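Local coordinates for spike protein P1 (Pseudoalteromonas phage pm2, PDB 2VVE) that serves as the receptor-binding spike at the fivefold vertices of the virion, its C-terminal part recognising the host and its N-terminal part joining the capsid vertex, at residues A[131-136]-A[232-237]; A[162-167]-A[199-204]. All coordinates share one frame; numbering follows the deposited sequence.

Interaction 1 (A[131-136]-A[232-237]); sequences LKARVR and IEVYSD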
# COMPACT_ATOMS: atom_id res chain seq x y z
N LEU A 131 34.45 -8.55 0.67
CA LEU A 131 33.73 -9.03 1.84
C LEU A 131 34.73 -9.65 2.81
O LEU A 131 35.50 -10.54 2.44
CB LEU A 131 32.66 -10.06 1.44
CG LEU A 131 31.69 -10.59 2.49
CD1 LEU A 131 30.87 -9.47 3.13
CD2 LEU A 131 30.75 -11.62 1.88
N LYS A 132 34.70 -9.17 4.04
CA LYS A 132 35.68 -9.56 5.04
C LYS A 132 35.04 -10.11 6.30
O LYS A 132 33.87 -9.86 6.58
CB LYS A 132 36.55 -8.36 5.42
CG LYS A 132 37.47 -7.86 4.32
CD LYS A 132 38.21 -6.62 4.81
CE LYS A 132 39.06 -5.98 3.73
NZ LYS A 132 39.63 -4.66 4.18
N ALA A 133 35.82 -10.88 7.05
CA ALA A 133 35.43 -11.25 8.41
C ALA A 133 36.64 -11.28 9.32
O ALA A 133 37.74 -11.68 8.91
CB ALA A 133 34.73 -12.59 8.42
N ARG A 134 36.42 -10.84 10.56
CA ARG A 134 37.38 -11.02 11.65
C ARG A 134 37.07 -12.39 12.26
O ARG A 134 35.96 -12.65 12.75
CB ARG A 134 37.24 -9.88 12.67
CG ARG A 134 38.08 -10.05 13.93
CD ARG A 134 37.89 -8.90 14.91
NE ARG A 134 38.81 -9.04 16.03
CZ ARG A 134 39.07 -8.09 16.92
NH1 ARG A 134 39.93 -8.32 17.90
NH2 ARG A 134 38.47 -6.90 16.83
N VAL A 135 38.05 -13.29 12.17
CA VAL A 135 37.80 -14.70 12.45
C VAL A 135 38.69 -15.18 13.59
O VAL A 135 39.90 -14.95 13.58
CB VAL A 135 38.00 -15.58 11.16
CG1 VAL A 135 37.76 -17.02 11.46
CG2 VAL A 135 37.06 -15.15 10.05
N ARG A 136 38.08 -15.84 14.56
CA ARG A 136 38.80 -16.32 15.73
C ARG A 136 38.74 -17.84 15.80
O ARG A 136 37.67 -18.44 15.91
CB ARG A 136 38.25 -15.69 17.01
CG ARG A 136 39.00 -16.10 18.29
CD ARG A 136 38.53 -15.31 19.48
NE ARG A 136 38.71 -13.89 19.26
CZ ARG A 136 38.04 -12.94 19.91
NH1 ARG A 136 37.14 -13.27 20.82
NH2 ARG A 136 38.27 -11.66 19.62
N ILE A 232 33.79 -13.40 14.47
CA ILE A 232 33.67 -12.26 15.39
C ILE A 232 32.92 -11.06 14.76
O ILE A 232 32.01 -10.48 15.38
CB ILE A 232 35.08 -11.84 15.90
CG1 ILE A 232 35.73 -12.99 16.70
CG2 ILE A 232 35.00 -10.55 16.72
CD1 ILE A 232 34.96 -13.39 17.96
N GLU A 233 33.29 -10.72 13.53
CA GLU A 233 32.65 -9.64 12.79
C GLU A 233 32.68 -9.96 11.30
O GLU A 233 33.70 -10.38 10.78
CB GLU A 233 33.41 -8.33 13.06
CG GLU A 233 32.71 -7.08 12.56
CD GLU A 233 33.63 -5.86 12.55
OE1 GLU A 233 34.82 -5.99 12.92
OE2 GLU A 233 33.15 -4.78 12.17
N VAL A 234 31.54 -9.80 10.63
CA VAL A 234 31.48 -9.89 9.17
C VAL A 234 31.12 -8.49 8.67
O VAL A 234 30.11 -7.90 9.08
CB VAL A 234 30.45 -10.93 8.67
CG1 VAL A 234 30.49 -11.01 7.13
CG2 VAL A 234 30.72 -12.31 9.32
N TYR A 235 31.95 -7.96 7.77
CA TYR A 235 31.87 -6.54 7.41
C TYR A 235 32.46 -6.26 6.04
O TYR A 235 33.03 -7.15 5.40
CB TYR A 235 32.61 -5.69 8.47
CG TYR A 235 34.10 -5.92 8.50
CD1 TYR A 235 34.98 -5.08 7.79
CD2 TYR A 235 34.65 -6.99 9.22
CE1 TYR A 235 36.35 -5.30 7.80
CE2 TYR A 235 36.03 -7.21 9.23
CZ TYR A 235 36.87 -6.35 8.52
OH TYR A 235 38.23 -6.57 8.53
N SER A 236 32.33 -5.02 5.59
CA SER A 236 33.04 -4.56 4.42
C SER A 236 33.42 -3.10 4.64
O SER A 236 32.61 -2.32 5.13
CB SER A 236 32.15 -4.69 3.18
OG SER A 236 32.82 -4.20 2.02
N ASP A 237 34.66 -2.76 4.30
CA ASP A 237 35.06 -1.34 4.25
C ASP A 237 35.26 -0.88 2.81
O ASP A 237 35.80 0.18 2.55
CB ASP A 237 36.29 -1.06 5.12
CG ASP A 237 37.36 -2.12 4.99
OD1 ASP A 237 37.48 -2.76 3.92
OD2 ASP A 237 38.11 -2.30 5.97
O HOH W 1 35.55 -6.48 15.51
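Lys132 CB sits over one face of the Tyr235 ring, 4.0 Å from the ring centroid and shifted toward the rim, a CH-pi contact made on the CZ side. Near the plane of the ring, Arg134 N meets the edge at CE2 and Asp237 OD2 the edge at CE1. Tyr235 CG stands between its own backbone N and carbonyl carbon (chi1 66°), and from there the ring reaches across to Lys132. The guanidinium of Arg136 has Ile232 CD1 over the centre of one face, with NH1 3.6 Å from that methyl; its NE is engaged by Asp188, which also takes Arg134 NE. Ile232 CG2 packs against Arg134 CD. Beyond CG the Lys132 chain is extended, passing Tyr235 OH with CD, and NZ forms a salt bridge with Asp237 OD1 at 2.9 Å on the syn side of the carboxylate; the approach to OD2 is weak.

These side chains ride on two antiparallel strands at the middle of a four-stranded sheet, flanked by strands 88-91 and 189-195. Lys132 and Tyr235 are a hydrogen-bonded pair, N of each donating to O of the other. Ala133 and Val234 form the next, non-hydrogen-bonded pair, their CA atoms 4.2 Å apart. Arg134 N then donates to Glu233 O over 2.8 Å, while the return bond from Glu233 N is weak, and here Ile232 and Glu233 both face Arg134 in a classic beta bulge. On the face that carries Arg134 and Glu233, a water accepts from Arg134 NH2 and donates to Glu233 OE1, linking two opposite charges whose own atoms stay 5.4 Å apart. On the reverse face Ala133 CB and Val234 CG2 meet at 4.1 Å, and Phe157 of strand 151-160 packs on both residues.

Interaction 2 (A[162-167]-A[199-204]); sequences GDETTD and AGVHRV
Gly162 O approaches the imidazole of His202, 3.0 Å from ND1, but at a poor angle for a hydrogen bond; ND1 is instead bonded to Thr160 O and NE2 to Ser198 O, while Gly162 O accepts from Thr160 OG1. This is the start of a loop between strands 151-160 and 169-172 that passes beside strand 200-208 and contains a type I beta turn from Asp163 to Thr166. At Asp163 the backbone comes closest to the strand: its CA makes a CA-H...O contact of 2.9 Å with Val201 O. The carboxylate turns the other way, back into the loop, where OD1 accepts from Thr165 N to close an Asx turn and also from Thr165 OG1 at 2.7 Å. Both donors reach OD1 from the same face of the carboxylate, the N-H from well above its plane, and together they limit how the group can rotate.

Glu164 carries most of the side-chain contact with the strand. Its chain bends at chi2 (-82°), which swings CD toward Val201, where OE2 lies 3.5 Å from CB and touches CG1 as well. Nearer the backbone, Glu164 CB rests over one face of the Arg203 guanidinium, toward the rim and 3.9 Å from CZ. The opposite charges themselves do not pair, OE1 and NH2 being 5.3 Å apart; Arg203 NE is paired instead with Asp117 and NH1 with Glu109, salt bridges that probably help to fix the guanidinium against Glu164 CB.

Past Thr165 the loop folds onto itself. Asp163 O receives both Thr166 N, at 3.2 Å, and the Thr166 hydroxyl, whose OG1 donates over 2.7 Å in the plane of that carbonyl, on a lone pair.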
# COMPACT_ATOMS: atom_id res chain seq x y z
N GLY A 162 22.21 -17.41 -7.18
CA GLY A 162 20.96 -16.72 -7.43
C GLY A 162 20.53 -16.04 -6.14
O GLY A 162 21.35 -15.82 -5.24
N ASP A 163 19.24 -15.73 -6.04
CA ASP A 163 18.73 -15.03 -4.87
C ASP A 163 18.48 -15.98 -3.69
O ASP A 163 18.86 -17.16 -3.75
CB ASP A 163 17.48 -14.21 -5.22
CG ASP A 163 16.35 -15.06 -5.77
OD1 ASP A 163 16.38 -16.30 -5.63
OD2 ASP A 163 15.41 -14.47 -6.35
N GLU A 164 17.85 -15.48 -2.63
CA GLU A 164 17.64 -16.27 -1.41
C GLU A 164 16.65 -17.44 -1.59
O GLU A 164 16.54 -18.29 -0.70
CB GLU A 164 17.25 -15.35 -0.23
CG GLU A 164 15.79 -14.86 -0.22
CD GLU A 164 15.55 -13.65 -1.12
OE1 GLU A 164 14.71 -12.80 -0.74
OE2 GLU A 164 16.17 -13.54 -2.20
N THR A 165 15.96 -17.48 -2.73
CA THR A 165 15.00 -18.55 -3.03
C THR A 165 15.63 -19.73 -3.80
O THR A 165 15.01 -20.79 -3.93
CB THR A 165 13.74 -18.04 -3.79
OG1 THR A 165 14.07 -17.70 -5.15
CG2 THR A 165 13.11 -16.83 -3.09
N THR A 166 16.85 -19.53 -4.30
CA THR A 166 17.58 -20.57 -5.05
C THR A 166 18.40 -21.42 -4.07
O THR A 166 18.65 -20.99 -2.94
CB THR A 166 18.51 -19.95 -6.11
OG1 THR A 166 19.50 -19.13 -5.47
CG2 THR A 166 17.71 -19.09 -7.10
N ASP A 167 18.84 -22.61 -4.50
CA ASP A 167 19.49 -23.53 -3.55
C ASP A 167 21.02 -23.64 -3.61
O ASP A 167 21.66 -23.93 -2.60
CB ASP A 167 18.88 -24.93 -3.59
CG ASP A 167 18.95 -25.62 -2.24
OD1 ASP A 167 18.50 -25.01 -1.25
OD2 ASP A 167 19.48 -26.75 -2.15
N ALA A 199 22.44 -8.26 -9.25
CA ALA A 199 21.53 -7.43 -8.47
C ALA A 199 20.50 -8.31 -7.78
O ALA A 199 20.08 -9.34 -8.32
CB ALA A 199 20.84 -6.40 -9.36
N GLY A 200 20.11 -7.90 -6.58
CA GLY A 200 19.15 -8.67 -5.80
C GLY A 200 19.73 -9.19 -4.51
O GLY A 200 20.88 -8.91 -4.16
N VAL A 201 18.92 -9.97 -3.80
CA VAL A 201 19.29 -10.48 -2.50
C VAL A 201 20.09 -11.77 -2.66
O VAL A 201 19.71 -12.65 -3.43
CB VAL A 201 18.04 -10.69 -1.61
CG1 VAL A 201 18.39 -11.33 -0.29
CG2 VAL A 201 17.31 -9.36 -1.40
N HIS A 202 21.20 -11.86 -1.94
CA HIS A 202 22.00 -13.08 -1.87
C HIS A 202 22.17 -13.43 -0.40
O HIS A 202 22.41 -12.56 0.44
CB HIS A 202 23.37 -12.90 -2.53
CG HIS A 202 23.31 -12.65 -4.00
ND1 HIS A 202 23.45 -13.65 -4.94
CD2 HIS A 202 23.06 -11.51 -4.70
CE1 HIS A 202 23.33 -13.14 -6.15
NE2 HIS A 202 23.09 -11.84 -6.04
N ARG A 203 22.02 -14.71 -0.10
CA ARG A 203 22.13 -15.20 1.28
C ARG A 203 23.53 -15.77 1.51
O ARG A 203 24.07 -16.49 0.66
CB ARG A 203 21.07 -16.26 1.56
CG ARG A 203 21.02 -16.76 3.00
CD ARG A 203 19.61 -17.24 3.33
NE ARG A 203 18.67 -16.10 3.39
CZ ARG A 203 17.36 -16.20 3.57
NH1 ARG A 203 16.80 -17.39 3.69
NH2 ARG A 203 16.60 -15.10 3.62
N VAL A 204 24.10 -15.41 2.66
CA VAL A 204 25.49 -15.75 3.01
C VAL A 204 25.56 -16.55 4.32
O VAL A 204 25.05 -16.11 5.35
CB VAL A 204 26.37 -14.47 3.17
CG1 VAL A 204 27.83 -14.85 3.44
CG2 VAL A 204 26.25 -13.56 1.95

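In the fold
From the N terminus the chain first runs through strands 11-19 to 78-81 of two four-stranded sheets, the first of which is completed only by strand 245-253, then enters the part that holds both contacts. Strand 129-137 supplies residues 131-136 of interaction 1. The chain continues through strand 151-160 into loop 162-167, and residues 199-204 come back to that loop to complete interaction 2. Only later does 232-237 reach 131-136, so interaction 2 is nested inside the longer loop of interaction 1. Their centres lie 20 Å apart: interaction 1 joins central strands of one sheet, and interaction 2 fastens a surface loop to strand 200-208 of the facing sheet, whose strand 151-160 packs against the first.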